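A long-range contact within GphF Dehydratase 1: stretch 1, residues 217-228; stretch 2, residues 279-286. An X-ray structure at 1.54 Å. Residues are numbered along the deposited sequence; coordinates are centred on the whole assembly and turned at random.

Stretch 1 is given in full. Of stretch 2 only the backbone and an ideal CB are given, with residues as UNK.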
# COMPACT_ATOMS: atom_id res chain seq x y z
N HIS A 217 -5.95 21.71 -2.43
CA HIS A 217 -5.38 22.90 -1.82
C HIS A 217 -3.93 23.18 -2.21
O HIS A 217 -3.46 24.29 -1.95
CB HIS A 217 -5.44 22.81 -0.29
CG HIS A 217 -6.80 22.46 0.23
ND1 HIS A 217 -7.83 23.37 0.31
CD2 HIS A 217 -7.30 21.29 0.69
CE1 HIS A 217 -8.90 22.78 0.80
NE2 HIS A 217 -8.61 21.52 1.04
N GLU A 218 -3.21 22.22 -2.79
CA GLU A 218 -1.83 22.46 -3.17
C GLU A 218 -1.47 21.58 -4.37
O GLU A 218 -2.23 20.68 -4.76
CB GLU A 218 -0.87 22.23 -1.99
CG GLU A 218 -1.01 20.89 -1.28
CD GLU A 218 -0.15 20.81 -0.03
OE1 GLU A 218 -0.70 20.64 1.08
OE2 GLU A 218 1.09 20.94 -0.15
N SER A 219 -0.31 21.86 -4.95
CA SER A 219 0.05 21.31 -6.25
C SER A 219 0.36 19.82 -6.17
O SER A 219 0.92 19.33 -5.18
CB SER A 219 1.27 22.05 -6.82
OG SER A 219 1.79 21.41 -7.97
N HIS A 220 0.03 19.10 -7.24
CA HIS A 220 0.42 17.71 -7.37
C HIS A 220 1.79 17.53 -8.01
O HIS A 220 2.23 16.40 -8.21
CB HIS A 220 -0.65 16.93 -8.16
CG HIS A 220 -0.71 17.28 -9.61
ND1 HIS A 220 -0.93 18.57 -10.05
CD2 HIS A 220 -0.57 16.52 -10.72
CE1 HIS A 220 -0.93 18.58 -11.37
NE2 HIS A 220 -0.72 17.35 -11.80
N ARG A 221 2.49 18.62 -8.34
CA ARG A 221 3.90 18.50 -8.68
C ARG A 221 4.71 18.19 -7.42
O ARG A 221 4.36 18.62 -6.32
CB ARG A 221 4.42 19.79 -9.34
CG ARG A 221 5.76 19.60 -10.05
CD ARG A 221 6.30 20.88 -10.69
NE ARG A 221 7.07 21.70 -9.76
CZ ARG A 221 8.27 21.37 -9.29
NH1 ARG A 221 8.85 20.23 -9.64
NH2 ARG A 221 8.90 22.18 -8.45
N GLU A 222 5.81 17.44 -7.59
CA GLU A 222 6.56 16.87 -6.47
C GLU A 222 5.58 16.11 -5.58
O GLU A 222 5.37 16.50 -4.42
CB GLU A 222 7.28 17.95 -5.66
CG GLU A 222 8.00 19.00 -6.48
CD GLU A 222 8.19 20.29 -5.70
OE1 GLU A 222 7.49 21.29 -5.99
OE2 GLU A 222 9.03 20.30 -4.77
N PRO A 223 4.99 15.03 -6.08
CA PRO A 223 3.79 14.48 -5.43
C PRO A 223 4.11 13.77 -4.12
O PRO A 223 5.22 13.27 -3.91
CB PRO A 223 3.26 13.50 -6.47
CG PRO A 223 4.49 13.04 -7.18
CD PRO A 223 5.38 14.25 -7.26
N PHE A 224 3.11 13.73 -3.25
CA PHE A 224 3.26 13.05 -1.97
C PHE A 224 3.41 11.54 -2.17
O PHE A 224 2.72 10.93 -2.99
CB PHE A 224 2.06 13.34 -1.07
CG PHE A 224 2.01 14.77 -0.59
CD1 PHE A 224 2.74 15.16 0.53
CD2 PHE A 224 1.27 15.71 -1.28
CE1 PHE A 224 2.71 16.48 0.96
CE2 PHE A 224 1.24 17.04 -0.85
CZ PHE A 224 1.96 17.42 0.26
N VAL A 225 4.31 10.96 -1.39
CA VAL A 225 4.61 9.53 -1.42
C VAL A 225 4.52 8.98 0.01
O VAL A 225 5.02 9.63 0.94
CB VAL A 225 6.00 9.28 -2.03
CG1 VAL A 225 6.42 7.84 -1.85
CG2 VAL A 225 5.99 9.67 -3.50
N PRO A 226 3.92 7.81 0.23
CA PRO A 226 3.94 7.22 1.58
C PRO A 226 5.37 6.84 1.96
O PRO A 226 6.04 6.10 1.23
CB PRO A 226 3.04 5.98 1.45
CG PRO A 226 2.25 6.20 0.20
CD PRO A 226 3.09 7.03 -0.71
N LEU A 227 5.83 7.38 3.09
CA LEU A 227 7.15 7.05 3.61
C LEU A 227 7.09 6.23 4.89
O LEU A 227 8.11 5.65 5.28
CB LEU A 227 7.97 8.32 3.88
CG LEU A 227 8.55 9.02 2.65
CD1 LEU A 227 9.71 9.92 3.04
CD2 LEU A 227 8.98 7.99 1.60
N GLY A 228 5.95 6.18 5.55
CA GLY A 228 5.87 5.44 6.79
C GLY A 228 4.42 5.17 7.13
O GLY A 228 3.50 5.75 6.56
N UNK A 279 -1.69 6.73 11.12
CA UNK A 279 -0.54 7.59 10.85
C UNK A 279 0.21 7.15 9.59
O UNK A 279 1.42 6.88 9.61
CB UNK A 279 0.41 7.59 12.05
N UNK A 280 -0.52 7.08 8.49
CA UNK A 280 0.13 7.06 7.19
C UNK A 280 0.89 8.37 7.01
O UNK A 280 0.30 9.45 7.11
CB UNK A 280 -0.89 6.85 6.07
N UNK A 281 2.19 8.29 6.79
CA UNK A 281 3.05 9.47 6.71
C UNK A 281 3.41 9.70 5.24
O UNK A 281 3.95 8.81 4.58
CB UNK A 281 4.31 9.30 7.57
N UNK A 282 3.07 10.88 4.73
CA UNK A 282 3.30 11.23 3.33
C UNK A 282 4.33 12.34 3.23
O UNK A 282 4.33 13.27 4.03
CB UNK A 282 1.99 11.65 2.65
N UNK A 283 5.21 12.24 2.23
CA UNK A 283 6.20 13.29 2.01
C UNK A 283 6.35 13.52 0.51
O UNK A 283 6.31 12.57 -0.28
CB UNK A 283 7.54 12.92 2.64
N UNK A 284 6.52 14.78 0.12
CA UNK A 284 6.70 15.10 -1.29
C UNK A 284 8.00 14.50 -1.81
O UNK A 284 9.04 14.55 -1.16
CB UNK A 284 6.69 16.61 -1.50
N UNK A 285 7.92 13.91 -3.00
CA UNK A 285 9.10 13.34 -3.63
C UNK A 285 10.02 14.45 -4.12
O UNK A 285 9.57 15.46 -4.66
CB UNK A 285 8.70 12.42 -4.79
N UNK A 286 11.32 14.26 -3.91
CA UNK A 286 12.31 15.22 -4.40
C UNK A 286 12.77 14.83 -5.79
O UNK A 286 12.98 13.65 -6.07
CB UNK A 286 13.51 15.31 -3.45

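The two stretches pair as antiparallel strands, so each position of stretch 2 can be read against the backbone and side chains of residues 217-228.

At position 279 the backbone has phi/psi of 56/56, a left-handed conformation that glycine, asparagine or aspartate adopts most readily. CA-to-CB points sideways and the ideal CB has nothing of stretch 1 within 5.5 Å, so the contact sets little limit on size. The residue is Ala 279, which covers almost nothing of stretch 1.

Position 280 also directs its CB sideways, 4.5 Å from Gly 228 O, but the ring of Pro 226 lies within reach of a longer side chain. A branched or extended apolar residue would suit. It is Leu 280, whose CD1 comes to 3.8 Å from Pro 226 CB.

Position 281 is held by its backbone: its N donates to Gly 228 O (2.9 Å), and its O accepts from Leu 227 N (2.8 Å) and, weakly, from Gly 228 N (3.4 Å). This doubled acceptance accompanies a beta bulge, where the register shifts by one between Pro 226 and Gly 228. The CB points to the face on which Gly 228 has no side chain, leaving room for many residues, polar ones included. The deposited residue is Gln 281, chi1 m, whose side chain lies over the side of the strand that Gly 228 leaves bare.

At position 282 the CB turns to the face carrying Phe 224 and Pro 226, 4.1 Å from Phe 224 CB. Leucine, isoleucine, valine or methionine could fill this apolar niche. Leu 282 does so, with CD2 3.9 Å from Pro 226 CG.

Position 283 forms a hydrogen-bonded pair with Val 225: Val 225 N donates to the O of 283 (2.8 Å), and the N of 283 donates to Val 225 O (2.9 Å). Its CB lies on the face of Val 225, 3.7 Å from Leu 227 CD1, and stretch 1 offers no charge nearby. Aliphatic side chains, or a long polar one with an apolar stem, would fit. Lys 283 packs its CB on the leucine and extends with all four chi angles t.

Position 284 is the most demanding. Its CB points to the face of Phe 224, whose ring stands alongside the path toward the carbonyls of Ser 219 and Glu 222 and the carboxylate of Glu 218. So many acceptors call for a long cationic donor, lysine or, better, arginine with its several N-H groups. Arg 284 lays its CG over the ring face, 3.7 Å from the Phe 224 centroid, in a CH-pi contact. Beyond it, NH2 makes a salt bridge to Glu 218 OE2 (2.8 Å) and a hydrogen bond to Ser 219 O (2.9 Å), while NH1 donates to Ser 219 O (3.0 Å) and Glu 222 O (2.9 Å). The guanidinium thus ties the loop to the strand.

At position 285 the N donates to Pro 223 O (2.9 Å), and the sideways CB lies 4.1 Å from Val 225 CG2. A small apolar residue suffices; Ala 285 is found.

Position 286 points away, unconstrained by stretch 1, and is Ser 286.

Stretch 2 279-286: ALQLKRAS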
# COMPACT_ATOMS: atom_id res chain seq x y z
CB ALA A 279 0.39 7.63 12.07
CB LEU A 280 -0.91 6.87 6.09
CG LEU A 280 -0.39 6.98 4.66
CD1 LEU A 280 0.55 5.83 4.35
CD2 LEU A 280 -1.54 7.01 3.66
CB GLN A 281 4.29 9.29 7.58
CG GLN A 281 3.94 9.33 9.08
CD GLN A 281 4.75 8.36 9.92
OE1 GLN A 281 4.26 7.31 10.34
NE2 GLN A 281 5.99 8.73 10.20
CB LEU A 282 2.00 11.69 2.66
CG LEU A 282 0.79 10.76 2.72
CD1 LEU A 282 -0.41 11.45 2.04
CD2 LEU A 282 1.13 9.46 2.04
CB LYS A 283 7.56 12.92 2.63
CG LYS A 283 8.57 14.05 2.59
CD LYS A 283 9.85 13.69 3.33
CE LYS A 283 10.81 14.86 3.34
NZ LYS A 283 12.04 14.55 4.12
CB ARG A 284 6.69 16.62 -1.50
CG ARG A 284 5.34 17.28 -1.31
CD ARG A 284 5.41 18.74 -1.72
NE ARG A 284 4.10 19.39 -1.68
CZ ARG A 284 3.22 19.32 -2.67
NH1 ARG A 284 3.50 18.63 -3.78
NH2 ARG A 284 2.06 19.95 -2.57
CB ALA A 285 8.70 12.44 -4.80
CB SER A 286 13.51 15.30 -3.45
OG SER A 286 14.21 14.07 -3.43
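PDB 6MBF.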